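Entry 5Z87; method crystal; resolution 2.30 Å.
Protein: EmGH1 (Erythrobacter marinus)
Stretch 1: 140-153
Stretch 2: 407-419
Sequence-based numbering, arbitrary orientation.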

# COMPACT_ATOMS: atom_id res chain seq x y z
N ALA A 140 6.39 -18.97 -33.31
CA ALA A 140 6.81 -19.79 -32.17
C ALA A 140 5.60 -20.25 -31.34
O ALA A 140 4.55 -19.61 -31.34
CB ALA A 140 7.79 -19.03 -31.28
N THR A 141 5.78 -21.38 -30.65
CA THR A 141 4.73 -21.96 -29.80
C THR A 141 4.41 -21.05 -28.62
O THR A 141 5.29 -20.70 -27.83
CB THR A 141 5.16 -23.33 -29.29
OG1 THR A 141 5.81 -24.05 -30.33
CG2 THR A 141 3.95 -24.12 -28.79
N GLN A 142 3.13 -20.70 -28.47
CA GLN A 142 2.65 -19.80 -27.42
C GLN A 142 1.99 -20.62 -26.32
O GLN A 142 0.82 -21.02 -26.44
CB GLN A 142 1.69 -18.77 -27.99
CG GLN A 142 2.37 -17.80 -28.91
CD GLN A 142 3.66 -17.26 -28.30
OE1 GLN A 142 3.62 -16.44 -27.38
NE2 GLN A 142 4.80 -17.73 -28.80
N PHE A 143 2.72 -20.87 -25.25
CA PHE A 143 2.19 -21.60 -24.11
C PHE A 143 1.24 -20.72 -23.29
O PHE A 143 1.07 -19.52 -23.57
CB PHE A 143 3.37 -22.12 -23.30
CG PHE A 143 4.22 -23.09 -24.06
CD1 PHE A 143 3.86 -24.44 -24.13
CD2 PHE A 143 5.36 -22.67 -24.72
CE1 PHE A 143 4.65 -25.35 -24.84
CE2 PHE A 143 6.16 -23.57 -25.43
CZ PHE A 143 5.80 -24.91 -25.49
N PRO A 144 0.53 -21.28 -22.30
CA PRO A 144 -0.31 -20.42 -21.45
C PRO A 144 0.56 -19.38 -20.76
O PRO A 144 1.74 -19.60 -20.49
CB PRO A 144 -0.93 -21.40 -20.45
CG PRO A 144 -0.86 -22.74 -21.11
CD PRO A 144 0.40 -22.70 -21.93
N GLN A 145 -0.03 -18.22 -20.51
CA GLN A 145 0.67 -17.14 -19.83
C GLN A 145 1.22 -17.62 -18.48
O GLN A 145 0.81 -18.65 -17.94
CB GLN A 145 -0.27 -15.94 -19.67
CG GLN A 145 0.36 -14.68 -19.07
CD GLN A 145 1.57 -14.19 -19.85
OE1 GLN A 145 2.63 -14.82 -19.85
NE2 GLN A 145 1.43 -13.04 -20.49
N ALA A 146 2.19 -16.87 -17.95
CA ALA A 146 2.91 -17.32 -16.76
C ALA A 146 1.96 -17.54 -15.56
O ALA A 146 2.03 -18.57 -14.88
CB ALA A 146 4.02 -16.32 -16.43
N MET A 147 1.05 -16.59 -15.31
CA MET A 147 0.12 -16.78 -14.19
C MET A 147 -0.81 -17.96 -14.42
O MET A 147 -1.13 -18.70 -13.48
CB MET A 147 -0.70 -15.51 -13.94
CG MET A 147 -1.56 -15.60 -12.67
SD MET A 147 -1.95 -13.97 -12.05
CE MET A 147 -0.51 -13.59 -11.04
N ALA A 148 -1.27 -18.16 -15.66
CA ALA A 148 -2.05 -19.36 -15.98
C ALA A 148 -1.27 -20.62 -15.62
O ALA A 148 -1.78 -21.51 -14.93
CB ALA A 148 -2.43 -19.37 -17.46
N MET A 149 -0.02 -20.70 -16.08
CA MET A 149 0.76 -21.91 -15.82
C MET A 149 1.01 -22.10 -14.34
O MET A 149 1.17 -23.24 -13.88
CB MET A 149 2.08 -21.84 -16.58
CG MET A 149 1.93 -21.95 -18.10
SD MET A 149 3.52 -22.35 -18.86
CE MET A 149 4.30 -20.75 -18.94
N ALA A 150 1.06 -21.00 -13.57
CA ALA A 150 1.22 -21.14 -12.12
C ALA A 150 0.03 -21.85 -11.49
O ALA A 150 0.17 -22.45 -10.41
CB ALA A 150 1.40 -19.76 -11.47
N CYS A 151 -1.15 -21.79 -12.13
CA CYS A 151 -2.32 -22.45 -11.57
C CYS A 151 -2.21 -23.96 -11.65
O CYS A 151 -2.93 -24.66 -10.94
CB CYS A 151 -3.61 -22.05 -12.28
SG CYS A 151 -3.98 -20.32 -12.35
N ALA A 152 -1.31 -24.46 -12.50
CA ALA A 152 -1.22 -25.90 -12.72
C ALA A 152 -0.57 -26.62 -11.56
O ALA A 152 -0.83 -27.81 -11.35
CB ALA A 152 -0.45 -26.17 -14.01
N PHE A 153 0.29 -25.93 -10.80
CA PHE A 153 1.08 -26.58 -9.74
C PHE A 153 1.77 -27.84 -10.27
O PHE A 153 1.81 -28.88 -9.61
CB PHE A 153 0.22 -26.86 -8.50
CG PHE A 153 -0.11 -25.62 -7.71
CD1 PHE A 153 -1.07 -24.73 -8.18
CD2 PHE A 153 0.57 -25.31 -6.54
CE1 PHE A 153 -1.37 -23.54 -7.49
CE2 PHE A 153 0.29 -24.14 -5.83
CZ PHE A 153 -0.69 -23.25 -6.31
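Stretch 2, residues 407-419: LLARRMAEESIVL

Stretch 2 comes to stretch 1 as a helix already under way at Leu407; through Ile417, in an extended conformation, the chain enters a strand at Val418. It lies first along the extended segment of stretch 1 that leads through Phe143 and Pro144, then crosses the short helix that starts at Ala146. The two chains advance in the same general sense: Phe143 is nearest Ala409 (CA to CA 5.0 Å), Pro144 is nearest Ala413, and Ala152 is nearest Ser416 (CA to CA 4.0 Å). The helix axes make an angle of 63° between their N-to-C directions and approach to 9.0 Å.

Met412 covers the most surface, and its CA-to-CB bond points toward stretch 1. Chi1 t sets CG against two neighbours, and chi2 p directs SD: Pro144 CG lies 4.0 Å from Met412 CG, and Met149 CG lies 3.8 Å from the same atom. Further out, Met412 SD is 4.3 Å from Ala152 CB. One flexible, unbranched side chain thus touches both the residue just ahead of the short helix's N-cap, Gln145, and Met149 and Ala152, later in the stretch.

One turn earlier, Ala409 also points toward stretch 1, and its methyl group meets the Phe143 ring, with Ala409 CB 3.7 Å from Phe143 CD1. The same ring reaches Leu408, Phe143 CE1 lying 4.0 Å from Leu408 CG. Pro144 carries the contact on to Ala413, its CG 4.3 Å from Ala413 CB.

One turn after Met412, Ser416 brings the backbones closest. Its hydroxyl is turned back into its own helix, Ser416 OG donating to Met412 O at 2.8 Å, so a polar side chain can sit in a buried contact with its proton already committed. Around it the packing is tight: Ser416 CB is 3.2 Å from Ala148 O, and Ser416 OG is 3.3 Å from Ala152 CB. Ala152, with only a methyl side chain, sits where the chains come this near, and Ala152 CA makes a CA-H...O contact of 3.2 Å with Glu415 O. Cys151 packs beside this site, its CB 3.2 Å from Ser416 O and 3.7 Å from Val418 CG2, which brings the start of the strand into the contact.

No hydrogen bond crosses between the stretches. The rule to be read here is one of spacing and size: Ala409, Met412 and Ser416 recur at roughly one-turn intervals, with the long side chain in the middle and small ones where the backbones draw together.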

# COMPACT_ATOMS: atom_id res chain seq x y z
N LEU A 407 1.19 -30.01 -28.55
CA LEU A 407 0.51 -30.90 -27.62
C LEU A 407 0.87 -30.56 -26.17
O LEU A 407 0.00 -30.56 -25.29
CB LEU A 407 0.82 -32.35 -27.94
CG LEU A 407 0.39 -33.35 -26.86
CD1 LEU A 407 -1.13 -33.34 -26.66
CD2 LEU A 407 0.91 -34.74 -27.17
N LEU A 408 2.15 -30.25 -25.92
CA LEU A 408 2.53 -29.78 -24.60
C LEU A 408 1.74 -28.53 -24.21
O LEU A 408 1.22 -28.44 -23.10
CB LEU A 408 4.03 -29.51 -24.55
CG LEU A 408 4.58 -28.98 -23.22
CD1 LEU A 408 4.24 -29.94 -22.08
CD2 LEU A 408 6.09 -28.77 -23.30
N ALA A 409 1.58 -27.59 -25.14
CA ALA A 409 0.80 -26.39 -24.86
C ALA A 409 -0.66 -26.73 -24.53
O ALA A 409 -1.28 -26.08 -23.68
CB ALA A 409 0.87 -25.43 -26.04
N ARG A 410 -1.22 -27.72 -25.22
CA ARG A 410 -2.56 -28.18 -24.89
C ARG A 410 -2.61 -28.82 -23.50
O ARG A 410 -3.47 -28.47 -22.67
CB ARG A 410 -3.04 -29.17 -25.95
CG ARG A 410 -4.19 -30.05 -25.54
CD ARG A 410 -5.47 -29.51 -26.11
NE ARG A 410 -6.05 -30.39 -27.11
CZ ARG A 410 -7.21 -31.03 -26.95
NH1 ARG A 410 -7.89 -30.87 -25.81
NH2 ARG A 410 -7.69 -31.80 -27.92
N ARG A 411 -1.67 -29.73 -23.22
CA ARG A 411 -1.68 -30.41 -21.92
C ARG A 411 -1.46 -29.43 -20.77
O ARG A 411 -2.02 -29.62 -19.68
CB ARG A 411 -0.63 -31.52 -21.90
CG ARG A 411 -1.12 -32.85 -22.45
CD ARG A 411 -0.33 -34.03 -21.88
NE ARG A 411 1.12 -33.79 -21.86
CZ ARG A 411 1.91 -33.97 -20.81
NH1 ARG A 411 1.41 -34.40 -19.65
NH2 ARG A 411 3.22 -33.71 -20.90
N MET A 412 -0.64 -28.40 -20.97
CA MET A 412 -0.41 -27.43 -19.90
C MET A 412 -1.70 -26.70 -19.56
O MET A 412 -2.07 -26.57 -18.38
CB MET A 412 0.70 -26.46 -20.29
CG MET A 412 1.17 -25.56 -19.14
SD MET A 412 1.73 -26.47 -17.67
CE MET A 412 3.48 -26.19 -17.70
N ALA A 413 -2.43 -26.24 -20.59
CA ALA A 413 -3.72 -25.60 -20.36
C ALA A 413 -4.68 -26.52 -19.60
O ALA A 413 -5.35 -26.08 -18.65
CB ALA A 413 -4.32 -25.15 -21.69
N GLU A 414 -4.75 -27.80 -20.00
CA GLU A 414 -5.61 -28.77 -19.30
C GLU A 414 -5.26 -28.89 -17.82
O GLU A 414 -6.14 -29.22 -17.00
CB GLU A 414 -5.52 -30.15 -19.99
CG GLU A 414 -6.05 -30.15 -21.44
CD GLU A 414 -5.96 -31.51 -22.17
OE1 GLU A 414 -5.17 -32.38 -21.74
OE2 GLU A 414 -6.68 -31.69 -23.17
N GLU A 415 -4.00 -28.65 -17.44
CA GLU A 415 -3.61 -28.73 -16.04
C GLU A 415 -3.81 -27.42 -15.29
O GLU A 415 -3.75 -27.42 -14.06
CB GLU A 415 -2.13 -29.14 -15.91
CG GLU A 415 -1.78 -30.52 -16.45
CD GLU A 415 -2.11 -31.64 -15.48
OE1 GLU A 415 -2.01 -31.42 -14.25
OE2 GLU A 415 -2.49 -32.73 -15.95
N SER A 416 -4.03 -26.32 -15.99
CA SER A 416 -4.01 -24.98 -15.42
C SER A 416 -5.38 -24.38 -15.19
O SER A 416 -5.55 -23.62 -14.23
CB SER A 416 -3.23 -24.03 -16.33
OG SER A 416 -1.90 -24.48 -16.45
N ILE A 417 -6.35 -24.67 -16.05
CA ILE A 417 -7.65 -24.03 -15.93
C ILE A 417 -8.26 -24.36 -14.57
O ILE A 417 -8.23 -25.51 -14.11
CB ILE A 417 -8.56 -24.42 -17.10
CG1 ILE A 417 -7.93 -23.94 -18.41
CG2 ILE A 417 -9.92 -23.79 -16.95
CD1 ILE A 417 -8.53 -24.56 -19.64
N VAL A 418 -8.78 -23.33 -13.89
CA VAL A 418 -9.27 -23.43 -12.52
C VAL A 418 -10.79 -23.47 -12.54
O VAL A 418 -11.43 -22.61 -13.17
CB VAL A 418 -8.79 -22.24 -11.67
CG1 VAL A 418 -9.37 -22.33 -10.23
CG2 VAL A 418 -7.26 -22.14 -11.67
N LEU A 419 -11.36 -24.45 -11.86
CA LEU A 419 -12.79 -24.50 -11.58
C LEU A 419 -13.03 -23.67 -10.32
O LEU A 419 -12.77 -24.12 -9.21
CB LEU A 419 -13.27 -25.94 -11.40
CG LEU A 419 -14.78 -26.13 -11.19
CD1 LEU A 419 -15.56 -25.45 -12.32
CD2 LEU A 419 -15.19 -27.61 -11.07